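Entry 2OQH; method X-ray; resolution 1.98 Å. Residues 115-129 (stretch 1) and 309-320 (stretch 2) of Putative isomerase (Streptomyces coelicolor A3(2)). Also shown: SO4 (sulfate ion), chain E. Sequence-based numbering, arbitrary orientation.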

# COMPACT_ATOMS: atom_id res chain seq x y z
N SER A 115 -11.84 -17.77 4.57
CA SER A 115 -11.28 -16.60 3.91
C SER A 115 -10.17 -16.05 4.80
O SER A 115 -10.24 -16.20 6.03
CB SER A 115 -12.35 -15.53 3.74
OG SER A 115 -12.86 -15.13 5.00
N VAL A 116 -9.16 -15.43 4.22
CA VAL A 116 -8.10 -14.86 5.03
C VAL A 116 -8.72 -13.84 5.97
O VAL A 116 -8.25 -13.66 7.10
CB VAL A 116 -7.02 -14.19 4.17
CG1 VAL A 116 -6.07 -13.39 5.06
CG2 VAL A 116 -6.23 -15.24 3.41
N THR A 117 -9.78 -13.18 5.52
CA THR A 117 -10.47 -12.19 6.33
C THR A 117 -10.98 -12.80 7.63
O THR A 117 -10.82 -12.22 8.71
CB THR A 117 -11.67 -11.60 5.58
OG1 THR A 117 -11.20 -10.97 4.37
CG2 THR A 117 -12.39 -10.58 6.45
N ASP A 118 -11.60 -13.97 7.53
CA ASP A 118 -12.12 -14.65 8.71
C ASP A 118 -11.01 -15.17 9.61
O ASP A 118 -11.23 -15.43 10.79
CB ASP A 118 -13.04 -15.82 8.31
CG ASP A 118 -14.47 -15.37 8.06
OD1 ASP A 118 -14.84 -14.25 8.48
OD2 ASP A 118 -15.24 -16.15 7.44
N LEU A 119 -9.81 -15.34 9.07
CA LEU A 119 -8.71 -15.81 9.89
C LEU A 119 -8.04 -14.62 10.58
O LEU A 119 -7.21 -14.79 11.47
CB LEU A 119 -7.71 -16.59 9.04
CG LEU A 119 -8.25 -17.92 8.48
CD1 LEU A 119 -7.20 -18.59 7.60
CD2 LEU A 119 -8.66 -18.84 9.62
N LEU A 120 -8.42 -13.41 10.18
CA LEU A 120 -7.87 -12.18 10.75
C LEU A 120 -8.83 -11.46 11.70
O LEU A 120 -8.59 -10.32 12.08
CB LEU A 120 -7.44 -11.22 9.64
CG LEU A 120 -6.36 -11.69 8.66
CD1 LEU A 120 -6.19 -10.67 7.54
CD2 LEU A 120 -5.05 -11.90 9.39
N GLY A 121 -9.93 -12.12 12.06
CA GLY A 121 -10.89 -11.51 12.96
C GLY A 121 -12.26 -11.27 12.36
O GLY A 121 -13.18 -10.82 13.04
N GLY A 122 -12.41 -11.56 11.07
CA GLY A 122 -13.70 -11.36 10.44
C GLY A 122 -13.92 -9.94 9.96
O GLY A 122 -13.29 -8.99 10.44
N ALA A 123 -14.83 -9.80 9.01
CA ALA A 123 -15.15 -8.52 8.42
C ALA A 123 -15.91 -7.57 9.33
O ALA A 123 -16.79 -7.98 10.08
CB ALA A 123 -15.95 -8.74 7.14
N VAL A 124 -15.52 -6.30 9.27
CA VAL A 124 -16.18 -5.23 10.02
C VAL A 124 -16.70 -4.27 8.96
O VAL A 124 -17.47 -3.36 9.26
CB VAL A 124 -15.22 -4.49 10.98
CG1 VAL A 124 -14.89 -5.38 12.16
CG2 VAL A 124 -13.95 -4.07 10.26
N ARG A 125 -16.25 -4.48 7.73
CA ARG A 125 -16.66 -3.70 6.57
C ARG A 125 -16.47 -4.57 5.33
O ARG A 125 -15.54 -5.39 5.29
CB ARG A 125 -15.85 -2.39 6.46
CG ARG A 125 -14.36 -2.55 6.17
CD ARG A 125 -13.73 -1.17 5.98
NE ARG A 125 -13.81 -0.33 7.18
CZ ARG A 125 -13.05 -0.49 8.26
NH1 ARG A 125 -12.14 -1.46 8.29
NH2 ARG A 125 -13.19 0.31 9.31
N ASP A 126 -17.33 -4.42 4.33
CA ASP A 126 -17.22 -5.24 3.12
C ASP A 126 -16.77 -4.46 1.89
O ASP A 126 -16.39 -5.06 0.88
CB ASP A 126 -18.56 -5.93 2.84
CG ASP A 126 -19.68 -4.95 2.56
OD1 ASP A 126 -19.77 -3.93 3.29
OD2 ASP A 126 -20.48 -5.20 1.62
N GLU A 127 -16.81 -3.14 1.98
CA GLU A 127 -16.40 -2.28 0.88
C GLU A 127 -15.23 -1.41 1.31
O GLU A 127 -15.23 -0.83 2.40
CB GLU A 127 -17.57 -1.39 0.44
CG GLU A 127 -18.69 -2.15 -0.25
CD GLU A 127 -18.21 -2.89 -1.48
OE1 GLU A 127 -17.52 -2.26 -2.32
OE2 GLU A 127 -18.53 -4.09 -1.63
N VAL A 128 -14.23 -1.31 0.44
CA VAL A 128 -13.03 -0.53 0.73
C VAL A 128 -12.81 0.63 -0.23
O VAL A 128 -12.36 0.44 -1.36
CB VAL A 128 -11.78 -1.41 0.66
CG1 VAL A 128 -10.55 -0.58 0.97
CG2 VAL A 128 -11.91 -2.56 1.64
N PRO A 129 -13.09 1.86 0.23
CA PRO A 129 -12.90 3.06 -0.60
C PRO A 129 -11.43 3.28 -0.97
O PRO A 129 -10.53 2.98 -0.17
CB PRO A 129 -13.43 4.18 0.30
CG PRO A 129 -14.39 3.49 1.21
CD PRO A 129 -13.67 2.21 1.53
N HIS A 309 -4.44 -7.00 0.88
CA HIS A 309 -4.72 -5.74 1.55
C HIS A 309 -6.20 -5.59 1.90
O HIS A 309 -6.54 -5.10 2.98
CB HIS A 309 -4.27 -4.57 0.68
CG HIS A 309 -2.84 -4.18 0.88
ND1 HIS A 309 -2.07 -4.69 1.90
CD2 HIS A 309 -2.06 -3.28 0.23
CE1 HIS A 309 -0.88 -4.12 1.88
NE2 HIS A 309 -0.85 -3.27 0.88
N LEU A 310 -7.07 -6.01 0.99
CA LEU A 310 -8.51 -5.92 1.21
C LEU A 310 -8.93 -6.76 2.41
O LEU A 310 -9.83 -6.37 3.14
CB LEU A 310 -9.26 -6.38 -0.05
CG LEU A 310 -9.06 -5.43 -1.24
CD1 LEU A 310 -9.66 -6.03 -2.52
CD2 LEU A 310 -9.72 -4.11 -0.90
N ALA A 311 -8.28 -7.91 2.60
CA ALA A 311 -8.61 -8.77 3.73
C ALA A 311 -8.21 -8.06 5.02
O ALA A 311 -8.92 -8.12 6.03
CB ALA A 311 -7.86 -10.10 3.62
N VAL A 312 -7.08 -7.37 4.99
CA VAL A 312 -6.63 -6.65 6.17
C VAL A 312 -7.58 -5.51 6.50
O VAL A 312 -8.05 -5.40 7.62
CB VAL A 312 -5.20 -6.12 5.98
CG1 VAL A 312 -4.79 -5.30 7.19
CG2 VAL A 312 -4.24 -7.30 5.80
N VAL A 313 -7.88 -4.67 5.51
CA VAL A 313 -8.78 -3.55 5.74
C VAL A 313 -10.14 -4.02 6.25
O VAL A 313 -10.68 -3.48 7.22
CB VAL A 313 -9.00 -2.73 4.44
CG1 VAL A 313 -10.05 -1.65 4.68
CG2 VAL A 313 -7.70 -2.09 3.99
N SER A 314 -10.67 -5.05 5.60
CA SER A 314 -11.96 -5.62 5.94
C SER A 314 -12.08 -6.06 7.40
O SER A 314 -13.13 -5.90 8.02
CB SER A 314 -12.25 -6.81 5.01
OG SER A 314 -13.50 -7.41 5.31
N SER A 315 -11.00 -6.60 7.95
CA SER A 315 -11.02 -7.08 9.33
C SER A 315 -10.43 -6.11 10.35
O SER A 315 -10.34 -6.42 11.54
CB SER A 315 -10.25 -8.40 9.42
OG SER A 315 -8.89 -8.22 9.06
N THR A 316 -10.05 -4.92 9.90
CA THR A 316 -9.41 -3.96 10.80
C THR A 316 -10.16 -2.64 11.00
O THR A 316 -10.17 -1.77 10.12
CB THR A 316 -7.98 -3.67 10.29
OG1 THR A 316 -7.30 -4.92 10.06
CG2 THR A 316 -7.20 -2.85 11.31
N PRO A 317 -10.78 -2.46 12.18
CA PRO A 317 -11.54 -1.25 12.50
C PRO A 317 -10.87 0.10 12.18
O PRO A 317 -11.47 0.94 11.53
CB PRO A 317 -11.84 -1.42 13.98
CG PRO A 317 -12.07 -2.89 14.09
CD PRO A 317 -10.91 -3.45 13.27
N VAL A 318 -9.64 0.30 12.63
CA VAL A 318 -8.96 1.57 12.40
C VAL A 318 -8.72 1.96 10.93
O VAL A 318 -8.51 3.13 10.62
CB VAL A 318 -7.61 1.62 13.18
CG1 VAL A 318 -6.59 0.71 12.51
CG2 VAL A 318 -7.11 3.04 13.27
N LEU A 319 -8.75 0.99 10.02
CA LEU A 319 -8.56 1.30 8.61
C LEU A 319 -9.89 1.74 8.00
O LEU A 319 -10.42 1.09 7.10
CB LEU A 319 -7.99 0.08 7.89
CG LEU A 319 -6.52 -0.20 8.25
CD1 LEU A 319 -6.09 -1.56 7.75
CD2 LEU A 319 -5.65 0.90 7.66
N SER A 320 -10.40 2.86 8.49
CA SER A 320 -11.68 3.40 8.05
C SER A 320 -11.60 4.49 7.00
O SER A 320 -12.61 5.12 6.67
CB SER A 320 -12.42 3.96 9.26
OG SER A 320 -11.65 4.99 9.86
S SO4 E . -16.37 2.21 8.18
O1 SO4 E . -15.02 2.79 8.02
O2 SO4 E . -16.58 1.83 9.59
O3 SO4 E . -16.48 1.00 7.32
O4 SO4 E . -17.39 3.19 7.79

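One arginine can join two segments distant in sequence by donating to several main-chain carbonyls at once, and the contact between residues 115-129 and 309-320 of this putative isomerase is an example, with Arg125 providing most of the donors. Its side chain leaves the backbone sideways to stretch 2, but with chi1 at 65° (p), chi2 at 176° (t) and chi3 at 63° (p) its end comes nearer, and the guanidinium gathers carbonyl oxygens near its plane. Arg125 NH1 donates to Thr316 O at 2.7 Å, with a nearly straight N-H...O angle of 162°, and Arg125 NH2 donates to Pro317 O at 2.9 Å. A second bond from Arg125 NH1, to Val313 O, is equally short at 2.7 Å but weak, since its angle is only 128°. The type I turn from Thr316 to Leu319 helps to present Thr316 O and Pro317 O: Leu319 N closes it on Thr316 O at 3.1 Å, so that oxygen serves both the turn and the arginine. Ser320 CA and Leu319 O lie over one face of the guanidinium. A sulfate ion, probably from the crystallisation liquor, sits at the edge of the group, near its plane, where Arg125 NE donates to SO4 O3 at 3.0 Å.

The backbone of stretch 1 adds a second set of bonds, centred on Ser314. Val124 N donates to Ser314 O at 2.7 Å and 163°, while Arg125 N reaches the same oxygen in a weak bond of 3.4 Å. In return, Ser314 OG donates to Arg125 O at 2.9 Å. Serine suits this buried position because its short side chain, at chi1 180° (t), brings a donor to a main-chain acceptor across the contact. Close backbone approach also permits two CA-H...O contacts: Ala123 CA to Ser314 O at 3.3 Å, and Ser315 CA to Gly122 O at 3.2 Å. Gly122, like Gly121 before it, has backbone angles at which a CB would be jammed against the preceding carbonyl oxygen; the glycines thus allow the chain to turn from the short helical segment into the run that meets Ser314 and Ser315.

Around this polar centre the packing is largely aliphatic. At Ala311 the small side chain points toward stretch 1 and lets the chains come close, with the CA atoms of Thr117 and Ala311 4.7 Å apart. Val116 CG1 lies 4.0 Å from Ala311 CB, and Leu120 CD1 reaches Val312 CG2 at 4.3 Å. Farther along, Val128, buried in its strand, points toward the helix, its CG2 lying 3.7 Å from both Leu310 CD2 and Val313 CG1. At the more exposed margin, Val124 CG1 meets Pro317 CG at 4.2 Å. Together the two stretches bury 718 Å², and Arg125 contributes the largest single share, its aliphatic portion packing as well: Arg125 CD lies 3.9 Å from Val313 CG1.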